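Local coordinates for protein phosphoglycerate kinase (Coxiella burnetii, PDB 4NG4) that catalyses the reversible transfer of a phosphoryl group between ATP and 3-phosphoglycerate, a step of glycolysis, at residues L102-L107 and L119-R124; A198-S203 and D220-G225; D272-D277 and I299-P304. One frame throughout, in Å; residues are numbered along the deposited sequence.

Interaction 1 of 3, residues L102-L107 and L119-R124; sequences LINDWL and LCENVR
Trp106 lays its indole over Cys120, and this is the tightly packed part of the contact. The CB of Cys120 sits 3.4 Å from the centroid of the Trp106 five-membered ring, almost on the ring normal, in a CH-pi contact. Its SG lies over the same face, 3.8 Å from that centroid, and makes a sulfur-aromatic contact. The opposite face is covered by Leu107 CG. Trp106 CG stands between the backbone N and the carbonyl carbon (chi1 61°), and chi2 of -92° turns the ring so that its face meets Cys120. At the six-membered end, CZ2 of Trp106 meets CG1 of Val123 at 4.3 Å. Leu68 of strand 64-69 and Met140 of helix 134-142 also touch the ring.

Ahead of this packing two parallel strands pair, Leu102 with Leu119 and Ile103 with Cys120. Ile103 N donates to Leu119 O at 2.9 Å, and Glu121 N donates to Ile103 O at 3.0 Å. Strand 102-103 is an edge strand of the six-stranded parallel sheet of the N-terminal domain.

The other side is looser. Leu102 CD2 comes to 3.7 Å from OE2 of Glu121, and Leu102 CD1 reaches Leu119 CD2 only at 4.5 Å. Asn104 is exposed, and its ND2 merely approaches Glu121 CG. The Glu121 carboxylate is nevertheless held, with OE2 bonded to Ser84 OG and OE1 to the backbone N of Leu85. Asn122 OD1 accepts from Arg124 N in an Asx turn, leading to a predicted substrate-binding arginine.

Trp106 NE1 makes a weak bond to Glu121 O, 3.4 Å long and bent to 139°. The chemistry implies that ring-face packing and strand pairing hold this sheet edge, with the NE1 bond a minor addition.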
loop_
_atom_site.group_PDB
_atom_site.type_symbol
_atom_site.label_atom_id
_atom_site.label_comp_id
_atom_site.label_asym_id
_atom_site.label_seq_id
_atom_site.Cartn_x
_atom_site.Cartn_y
_atom_site.Cartn_z
ATOM N N LEU A 102 18.178 -2.970 23.021
ATOM C CA LEU A 102 17.722 -1.637 22.626
ATOM C C LEU A 102 18.837 -0.613 22.857
ATOM O O LEU A 102 19.198 -0.351 23.998
ATOM C CB LEU A 102 16.493 -1.253 23.462
ATOM C CG LEU A 102 15.706 -0.000 23.075
ATOM C CD1 LEU A 102 14.851 -0.268 21.847
ATOM C CD2 LEU A 102 14.836 0.448 24.231
ATOM N N ILE A 103 19.389 -0.040 21.787
ATOM C CA ILE A 103 20.457 0.960 21.917
ATOM C C ILE A 103 19.892 2.370 21.806
ATOM O O ILE A 103 19.282 2.724 20.809
ATOM C CB ILE A 103 21.561 0.771 20.862
ATOM C CG1 ILE A 103 22.272 -0.570 21.058
ATOM C CG2 ILE A 103 22.594 1.896 20.942
ATOM C CD1 ILE A 103 23.017 -0.698 22.377
ATOM N N ASN A 104 20.151 3.183 22.819
ATOM C CA ASN A 104 19.452 4.440 23.006
ATOM C C ASN A 104 20.204 5.673 22.511
ATOM O O ASN A 104 19.599 6.553 21.876
ATOM C CB ASN A 104 19.145 4.611 24.484
ATOM C CG ASN A 104 18.051 5.584 24.712
ATOM O OD1 ASN A 104 18.234 6.798 24.550
ATOM N ND2 ASN A 104 16.877 5.068 25.064
ATOM N N ASP A 105 21.499 5.749 22.838
ATOM C CA ASP A 105 22.354 6.868 22.421
ATOM C C ASP A 105 23.123 6.481 21.153
ATOM O O ASP A 105 24.335 6.682 21.046
ATOM C CB ASP A 105 23.307 7.289 23.562
ATOM C CG ASP A 105 24.089 6.108 24.161
ATOM O OD1 ASP A 105 23.985 4.984 23.625
ATOM O OD2 ASP A 105 24.797 6.302 25.177
ATOM N N TRP A 106 22.410 5.934 20.178
ATOM C CA TRP A 106 23.071 5.277 19.044
ATOM C C TRP A 106 23.787 6.211 18.061
ATOM O O TRP A 106 24.626 5.747 17.289
ATOM C CB TRP A 106 22.097 4.352 18.294
ATOM C CG TRP A 106 20.878 5.014 17.694
ATOM C CD1 TRP A 106 19.654 5.174 18.281
ATOM C CD2 TRP A 106 20.759 5.560 16.381
ATOM N NE1 TRP A 106 18.786 5.796 17.414
ATOM C CE2 TRP A 106 19.442 6.041 16.239
ATOM C CE3 TRP A 106 21.644 5.698 15.310
ATOM C CZ2 TRP A 106 18.993 6.666 15.074
ATOM C CZ3 TRP A 106 21.193 6.307 14.142
ATOM C CH2 TRP A 106 19.887 6.787 14.037
ATOM N N LEU A 107 23.468 7.508 18.091
ATOM C CA LEU A 107 24.009 8.464 17.113
ATOM C C LEU A 107 25.478 8.738 17.303
ATOM O O LEU A 107 26.173 9.031 16.328
ATOM C CB LEU A 107 23.270 9.796 17.168
ATOM C CG LEU A 107 21.801 9.765 16.778
ATOM C CD1 LEU A 107 20.911 9.690 18.032
ATOM C CD2 LEU A 107 21.498 11.006 15.962
ATOM N N LEU A 119 18.989 -3.042 18.028
ATOM C CA LEU A 119 17.857 -2.230 17.568
ATOM C C LEU A 119 17.988 -0.820 18.130
ATOM O O LEU A 119 17.897 -0.615 19.341
ATOM C CB LEU A 119 16.520 -2.855 18.004
ATOM C CG LEU A 119 15.222 -2.110 17.664
ATOM C CD1 LEU A 119 15.049 -1.940 16.160
ATOM C CD2 LEU A 119 14.041 -2.832 18.272
ATOM N N CYS A 120 18.217 0.138 17.235
ATOM C CA CYS A 120 18.272 1.546 17.594
ATOM C C CYS A 120 16.888 2.008 18.048
ATOM O O CYS A 120 15.854 1.549 17.514
ATOM C CB CYS A 120 18.733 2.385 16.396
ATOM S SG CYS A 120 20.423 2.008 15.802
ATOM N N GLU A 121 16.875 2.929 19.014
ATOM C CA GLU A 121 15.632 3.457 19.543
ATOM C C GLU A 121 14.902 4.287 18.467
ATOM O O GLU A 121 15.547 4.932 17.638
ATOM C CB GLU A 121 15.913 4.288 20.792
ATOM C CG GLU A 121 14.693 4.883 21.472
ATOM C CD GLU A 121 13.592 3.877 21.746
ATOM O OE1 GLU A 121 12.976 3.376 20.774
ATOM O OE2 GLU A 121 13.313 3.615 22.936
ATOM N N ASN A 122 13.566 4.216 18.474
ATOM C CA ASN A 122 12.680 5.002 17.596
ATOM C C ASN A 122 13.379 6.202 16.924
ATOM O O ASN A 122 13.826 7.137 17.585
ATOM C CB ASN A 122 11.469 5.478 18.422
ATOM C CG ASN A 122 10.323 5.968 17.577
ATOM O OD1 ASN A 122 10.450 6.178 16.364
ATOM N ND2 ASN A 122 9.183 6.165 18.222
ATOM N N VAL A 123 13.480 6.156 15.604
ATOM C CA VAL A 123 14.194 7.179 14.843
ATOM C C VAL A 123 13.483 8.505 14.843
ATOM O O VAL A 123 14.086 9.524 14.546
ATOM C CB VAL A 123 14.319 6.794 13.376
ATOM C CG1 VAL A 123 15.260 5.636 13.225
ATOM C CG2 VAL A 123 12.944 6.484 12.788
ATOM N N ARG A 124 12.182 8.476 15.116
ATOM C CA ARG A 124 11.360 9.677 15.157
ATOM C C ARG A 124 11.510 10.502 16.440
ATOM O O ARG A 124 10.871 11.542 16.577
ATOM C CB ARG A 124 9.903 9.297 14.942
ATOM C CG ARG A 124 9.635 8.781 13.548
ATOM C CD ARG A 124 8.151 8.713 13.260
ATOM N NE ARG A 124 7.917 8.337 11.878
ATOM C CZ ARG A 124 6.740 7.976 11.381
ATOM N NH1 ARG A 124 5.649 7.925 12.144
ATOM N NH2 ARG A 124 6.655 7.660 10.108
#

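Interaction 2 of 3, residues A198-S203 and D220-G225; sequences AVVGGS and DQLIVG. With ADP (adenosine-5'-diphosphate), chain E.
Gln221 opens the pairing with Ala198: its O takes a weak 3.4 Å bond from Ala198 N. Leu222 follows. Its CG lies anti to the backbone N (chi1 -179°), beside its own carbonyl carbon, and from there Leu222 CD1 reaches Ala198 CB at 3.6 Å and also touches Val200 CG2. Ile223 grips the other strand through both backbone groups. Its N donates to Ala198 O at 3.0 Å, and its O accepts from Val200 N. On the opposite sheet face from Leu222, Ile223 CG2 lies beside Val199 CG1 at 4.0 Å, the two side chains pointing the same way.

Val224 shares the face of Leu222, and its CA makes a CA-H...O contact with Val200 O. Gly225 N donates to Val200 O at 2.9 Å. Gly225 O takes a weak bond from Gly202 N. Here strand 198-202 reaches the nucleotide: Gly202 CA adjoins ADP O2A, and Ser203 OG donates to ADP O4' at 3.1 Å.

The pair forms a beta-alpha-beta crossover through helix 209-216, whose Leu212 and Leu215 pack on the Ala198, Val200 and Leu222 face. Helix 304-316 packs on Val199 and Ile223, helix 227-235 on Val200 and Val224, and Val199 bonds onward to strand 319-323.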
loop_
_atom_site.group_PDB
_atom_site.type_symbol
_atom_site.label_atom_id
_atom_site.label_comp_id
_atom_site.label_asym_id
_atom_site.label_seq_id
_atom_site.Cartn_x
_atom_site.Cartn_y
_atom_site.Cartn_z
ATOM N N ALA A 198 -7.654 -3.182 -14.077
ATOM C CA ALA A 198 -7.482 -2.440 -12.839
ATOM C C ALA A 198 -8.846 -2.077 -12.300
ATOM O O ALA A 198 -9.587 -1.349 -12.953
ATOM C CB ALA A 198 -6.668 -1.192 -13.095
ATOM N N VAL A 199 -9.176 -2.586 -11.118
ATOM C CA VAL A 199 -10.405 -2.221 -10.396
ATOM C C VAL A 199 -10.079 -1.163 -9.349
ATOM O O VAL A 199 -9.161 -1.338 -8.557
ATOM C CB VAL A 199 -10.994 -3.450 -9.680
ATOM C CG1 VAL A 199 -12.314 -3.128 -9.025
ATOM C CG2 VAL A 199 -11.127 -4.609 -10.668
ATOM N N VAL A 200 -10.826 -0.068 -9.342
ATOM C CA VAL A 200 -10.527 1.060 -8.451
ATOM C C VAL A 200 -11.825 1.548 -7.805
ATOM O O VAL A 200 -12.717 2.052 -8.494
ATOM C CB VAL A 200 -9.844 2.209 -9.231
ATOM C CG1 VAL A 200 -9.797 3.511 -8.393
ATOM C CG2 VAL A 200 -8.459 1.767 -9.690
ATOM N N GLY A 201 -11.924 1.367 -6.490
ATOM C CA GLY A 201 -13.125 1.694 -5.737
ATOM C C GLY A 201 -12.815 2.567 -4.538
ATOM O O GLY A 201 -11.663 2.725 -4.141
ATOM N N GLY A 202 -13.848 3.164 -3.967
ATOM C CA GLY A 202 -13.640 4.071 -2.863
ATOM C C GLY A 202 -14.679 5.155 -2.748
ATOM O O GLY A 202 -15.608 5.240 -3.562
ATOM N N SER A 203 -14.489 6.000 -1.743
ATOM C CA SER A 203 -15.478 6.991 -1.390
ATOM C C SER A 203 -15.435 8.162 -2.372
ATOM O O SER A 203 -16.452 8.811 -2.606
ATOM C CB SER A 203 -15.231 7.480 0.046
ATOM O OG SER A 203 -14.528 6.494 0.827
ATOM N N ASP A 220 -5.970 -2.387 -20.079
ATOM C CA ASP A 220 -6.834 -2.694 -21.209
ATOM C C ASP A 220 -8.301 -2.479 -20.839
ATOM O O ASP A 220 -9.083 -1.972 -21.638
ATOM C CB ASP A 220 -6.582 -4.117 -21.672
ATOM C CG ASP A 220 -5.182 -4.298 -22.204
ATOM O OD1 ASP A 220 -4.932 -3.910 -23.357
ATOM O OD2 ASP A 220 -4.319 -4.806 -21.468
ATOM N N GLN A 221 -8.663 -2.882 -19.626
ATOM C CA GLN A 221 -9.970 -2.615 -19.053
ATOM C C GLN A 221 -9.740 -1.847 -17.758
ATOM O O GLN A 221 -8.681 -2.014 -17.121
ATOM C CB GLN A 221 -10.695 -3.930 -18.744
ATOM C CG GLN A 221 -11.317 -4.664 -19.951
ATOM C CD GLN A 221 -10.312 -5.462 -20.799
ATOM O OE1 GLN A 221 -9.452 -6.173 -20.272
ATOM N NE2 GLN A 221 -10.440 -5.360 -22.113
ATOM N N LEU A 222 -10.702 -0.997 -17.376
ATOM C CA LEU A 222 -10.673 -0.328 -16.059
ATOM C C LEU A 222 -12.069 -0.282 -15.457
ATOM O O LEU A 222 -13.040 0.018 -16.149
ATOM C CB LEU A 222 -10.124 1.096 -16.178
ATOM C CG LEU A 222 -10.000 1.926 -14.888
ATOM C CD1 LEU A 222 -8.793 1.495 -14.088
ATOM C CD2 LEU A 222 -9.926 3.418 -15.196
ATOM N N ILE A 223 -12.166 -0.578 -14.166
ATOM C CA ILE A 223 -13.453 -0.670 -13.475
ATOM C C ILE A 223 -13.475 0.226 -12.253
ATOM O O ILE A 223 -12.677 0.062 -11.331
ATOM C CB ILE A 223 -13.709 -2.097 -12.994
ATOM C CG1 ILE A 223 -14.037 -3.013 -14.169
ATOM C CG2 ILE A 223 -14.874 -2.127 -11.996
ATOM C CD1 ILE A 223 -14.132 -4.468 -13.777
ATOM N N VAL A 224 -14.397 1.173 -12.239
ATOM C CA VAL A 224 -14.570 2.035 -11.082
ATOM C C VAL A 224 -15.732 1.500 -10.246
ATOM O O VAL A 224 -16.715 1.001 -10.799
ATOM C CB VAL A 224 -14.837 3.513 -11.480
ATOM C CG1 VAL A 224 -13.725 4.043 -12.344
ATOM C CG2 VAL A 224 -16.166 3.656 -12.189
ATOM N N GLY A 225 -15.604 1.624 -8.921
ATOM C CA GLY A 225 -16.632 1.214 -7.968
ATOM C C GLY A 225 -16.883 2.238 -6.872
ATOM O O GLY A 225 -16.030 3.094 -6.593
HETATM P PB ADP E . -9.387 1.255 0.240
HETATM O O1B ADP E . -9.680 -0.225 0.247
HETATM O O2B ADP E . -9.108 1.818 1.619
HETATM O O3B ADP E . -8.410 1.689 -0.826
HETATM P PA ADP E . -11.144 3.472 -0.247
HETATM O O1A ADP E . -10.359 4.167 0.838
HETATM O O2A ADP E . -10.999 3.986 -1.655
HETATM O O3A ADP E . -10.795 1.890 -0.252
HETATM O "O5'" ADP E . -12.700 3.559 0.200
HETATM C "C5'" ADP E . -13.472 2.403 0.551
HETATM C "C4'" ADP E . -14.535 2.757 1.581
HETATM O "O4'" ADP E . -15.563 3.535 0.956
HETATM C "C3'" ADP E . -15.185 1.512 2.188
HETATM O "O3'" ADP E . -15.003 1.479 3.611
HETATM C "C2'" ADP E . -16.652 1.581 1.779
HETATM O "O2'" ADP E . -17.549 1.294 2.855
HETATM C "C1'" ADP E . -16.863 3.001 1.250
HETATM N N9 ADP E . -17.774 3.012 0.059
HETATM C C8 ADP E . -17.572 2.384 -1.124
HETATM N N7 ADP E . -18.618 2.607 -1.963
HETATM C C5 ADP E . -19.511 3.392 -1.327
HETATM C C6 ADP E . -20.827 4.005 -1.637
HETATM N N6 ADP E . -21.432 3.823 -2.838
HETATM N N1 ADP E . -21.405 4.763 -0.671
HETATM C C2 ADP E . -20.845 4.973 0.544
HETATM N N3 ADP E . -19.655 4.443 0.888
HETATM C C4 ADP E . -18.953 3.659 0.015
#

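Interaction 3 of 3, residues D272-D277 and I299-P304; sequences DVIVAD and IFDVGP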
loop_
_atom_site.group_PDB
_atom_site.type_symbol
_atom_site.label_atom_id
_atom_site.label_comp_id
_atom_site.label_asym_id
_atom_site.label_seq_id
_atom_site.Cartn_x
_atom_site.Cartn_y
_atom_site.Cartn_z
ATOM N N ASP A 272 -26.608 -2.028 -13.439
ATOM C CA ASP A 272 -27.580 -2.266 -12.366
ATOM C C ASP A 272 -26.935 -2.123 -10.977
ATOM O O ASP A 272 -25.747 -2.392 -10.816
ATOM C CB ASP A 272 -28.286 -3.632 -12.532
ATOM C CG ASP A 272 -27.323 -4.830 -12.583
ATOM O OD1 ASP A 272 -26.088 -4.664 -12.496
ATOM O OD2 ASP A 272 -27.830 -5.963 -12.709
ATOM N N VAL A 273 -27.728 -1.689 -9.994
ATOM C CA VAL A 273 -27.248 -1.373 -8.633
ATOM C C VAL A 273 -28.257 -1.808 -7.573
ATOM O O VAL A 273 -29.420 -2.039 -7.884
ATOM C CB VAL A 273 -27.036 0.157 -8.449
ATOM C CG1 VAL A 273 -25.860 0.658 -9.274
ATOM C CG2 VAL A 273 -28.297 0.915 -8.809
ATOM N N ILE A 274 -27.834 -1.921 -6.320
ATOM C CA ILE A 274 -28.814 -2.151 -5.266
ATOM C C ILE A 274 -28.945 -0.934 -4.378
ATOM O O ILE A 274 -27.963 -0.419 -3.853
ATOM C CB ILE A 274 -28.533 -3.400 -4.424
ATOM C CG1 ILE A 274 -29.683 -3.644 -3.446
ATOM C CG2 ILE A 274 -27.276 -3.240 -3.638
ATOM C CD1 ILE A 274 -29.979 -5.137 -3.212
ATOM N N VAL A 275 -30.184 -0.491 -4.216
ATOM C CA VAL A 275 -30.488 0.762 -3.556
ATOM C C VAL A 275 -31.380 0.533 -2.356
ATOM O O VAL A 275 -32.094 -0.455 -2.277
ATOM C CB VAL A 275 -31.183 1.775 -4.525
ATOM C CG1 VAL A 275 -30.412 1.908 -5.817
ATOM C CG2 VAL A 275 -32.605 1.363 -4.841
ATOM N N ALA A 276 -31.308 1.459 -1.414
ATOM C CA ALA A 276 -32.162 1.476 -0.240
ATOM C C ALA A 276 -32.314 2.935 0.137
ATOM O O ALA A 276 -31.562 3.782 -0.350
ATOM C CB ALA A 276 -31.531 0.699 0.891
ATOM N N ASP A 277 -33.283 3.234 0.996
ATOM C CA ASP A 277 -33.516 4.611 1.418
ATOM C C ASP A 277 -32.930 4.919 2.805
ATOM O O ASP A 277 -33.166 5.997 3.360
ATOM C CB ASP A 277 -35.009 4.962 1.324
ATOM C CG ASP A 277 -35.828 4.432 2.486
ATOM O OD1 ASP A 277 -35.385 3.461 3.148
ATOM O OD2 ASP A 277 -36.928 4.997 2.724
ATOM N N ILE A 299 -27.160 4.468 -4.047
ATOM C CA ILE A 299 -26.528 3.243 -4.531
ATOM C C ILE A 299 -25.494 2.741 -3.529
ATOM O O ILE A 299 -24.543 3.443 -3.220
ATOM C CB ILE A 299 -25.844 3.470 -5.880
ATOM C CG1 ILE A 299 -26.892 3.893 -6.933
ATOM C CG2 ILE A 299 -25.112 2.201 -6.324
ATOM C CD1 ILE A 299 -26.298 4.279 -8.290
ATOM N N PHE A 300 -25.684 1.517 -3.031
ATOM C CA PHE A 300 -24.758 0.893 -2.083
ATOM C C PHE A 300 -24.005 -0.331 -2.628
ATOM O O PHE A 300 -23.109 -0.865 -1.973
ATOM C CB PHE A 300 -25.517 0.481 -0.829
ATOM C CG PHE A 300 -26.258 1.613 -0.156
ATOM C CD1 PHE A 300 -25.622 2.802 0.134
ATOM C CD2 PHE A 300 -27.582 1.473 0.202
ATOM C CE1 PHE A 300 -26.291 3.827 0.768
ATOM C CE2 PHE A 300 -28.253 2.488 0.831
ATOM C CZ PHE A 300 -27.602 3.673 1.116
ATOM N N ASP A 301 -24.367 -0.790 -3.815
ATOM C CA ASP A 301 -23.711 -1.956 -4.399
ATOM C C ASP A 301 -24.041 -2.034 -5.871
ATOM O O ASP A 301 -24.995 -1.419 -6.327
ATOM C CB ASP A 301 -24.161 -3.262 -3.704
ATOM C CG ASP A 301 -23.063 -4.342 -3.664
ATOM O OD1 ASP A 301 -21.909 -4.087 -4.104
ATOM O OD2 ASP A 301 -23.371 -5.469 -3.185
ATOM N N VAL A 302 -23.231 -2.783 -6.607
ATOM C CA VAL A 302 -23.548 -3.144 -7.979
ATOM C C VAL A 302 -24.591 -4.239 -7.968
ATOM O O VAL A 302 -24.816 -4.898 -6.953
ATOM C CB VAL A 302 -22.325 -3.705 -8.728
ATOM C CG1 VAL A 302 -21.207 -2.663 -8.810
ATOM C CG2 VAL A 302 -21.839 -4.995 -8.051
ATOM N N GLY A 303 -25.213 -4.437 -9.120
ATOM C CA GLY A 303 -26.190 -5.509 -9.313
ATOM C C GLY A 303 -25.580 -6.729 -9.982
ATOM O O GLY A 303 -24.380 -6.746 -10.271
ATOM N N PRO A 304 -26.406 -7.756 -10.245
ATOM C CA PRO A 304 -25.904 -8.994 -10.820
ATOM C C PRO A 304 -25.340 -8.830 -12.243
ATOM O O PRO A 304 -24.295 -9.410 -12.551
ATOM C CB PRO A 304 -27.137 -9.906 -10.793
ATOM C CG PRO A 304 -28.275 -8.992 -10.839
ATOM C CD PRO A 304 -27.867 -7.804 -10.046
#
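The Phe300 ring takes Ala276 at its edge: Ala276 CB lies in the ring plane, 3.7 Å from Phe300 CE2. Ile274 O stands obliquely to the ring, and Phe334 meets it from another part of the chain, the ring planes about 50° apart. The second flat group is the Asp272 carboxylate. Its OD1 lies near Gly303 CA, and its OD2 lies beside Pro304 CD.

Both groups belong to a small three-stranded antiparallel sheet, in which strand 272-276 runs between 286-289 and 298-300. Phe300 N donates to Ile274 O at 3.1 Å, almost straight along the C=O axis. Ile274 N donates to Asp301 O at 2.9 Å from well above the carbonyl plane. The chain turns a corner at Asp301, and Gly303 N then donates to Asp272 O, again from above the plane. The change of approach is consistent with that corner.

Val273, Val275 and Ile299 make an aliphatic cluster. Val273 and Ile299 cross at about a right angle, CG1 of Val273 against CG2 of Ile299. Val275 CG1 meets Ile299 CG1 more loosely, at 4.2 Å. Ile274 and Asp301 both point to the other face of the sheet.

The contact borders the nucleotide site. Ile299 O accepts a weak bond from ADP N6. The nearest atom of the Asp301 side chain lies about 3 Å from the bound magnesium ion, in a site completed by Phe334 and Thr338, and Gly337 N donates to Asp301 OD2.

The Asp272 carboxylate sits at the start of helix 304-316. The helix end probably stabilises its charge: OD1 is bonded to Thr306 OG1, and OD2 to Asn305 N.

Overall arrangement
Interaction 1 stands apart, on the other side of the chain's centre from the rest; its centre is about 43 Å from that of interaction 2. It lies at the edge of the N-terminal domain's sheet, near predicted substrate-binding residues. Interactions 2 and 3 lie in the nucleotide-binding half, their centres about 17 Å apart, and do not touch. Both border ADP: interaction 2 by its phosphate and ribose, interaction 3 by its adenine and near magnesium. Helix 304-316 serves both. Interaction 2 is almost wholly buried, with parallel strands, aliphatic side chains and glycines. Interactions 1 and 3 each mix buried aromatic packing with carboxylates and an exposed residue.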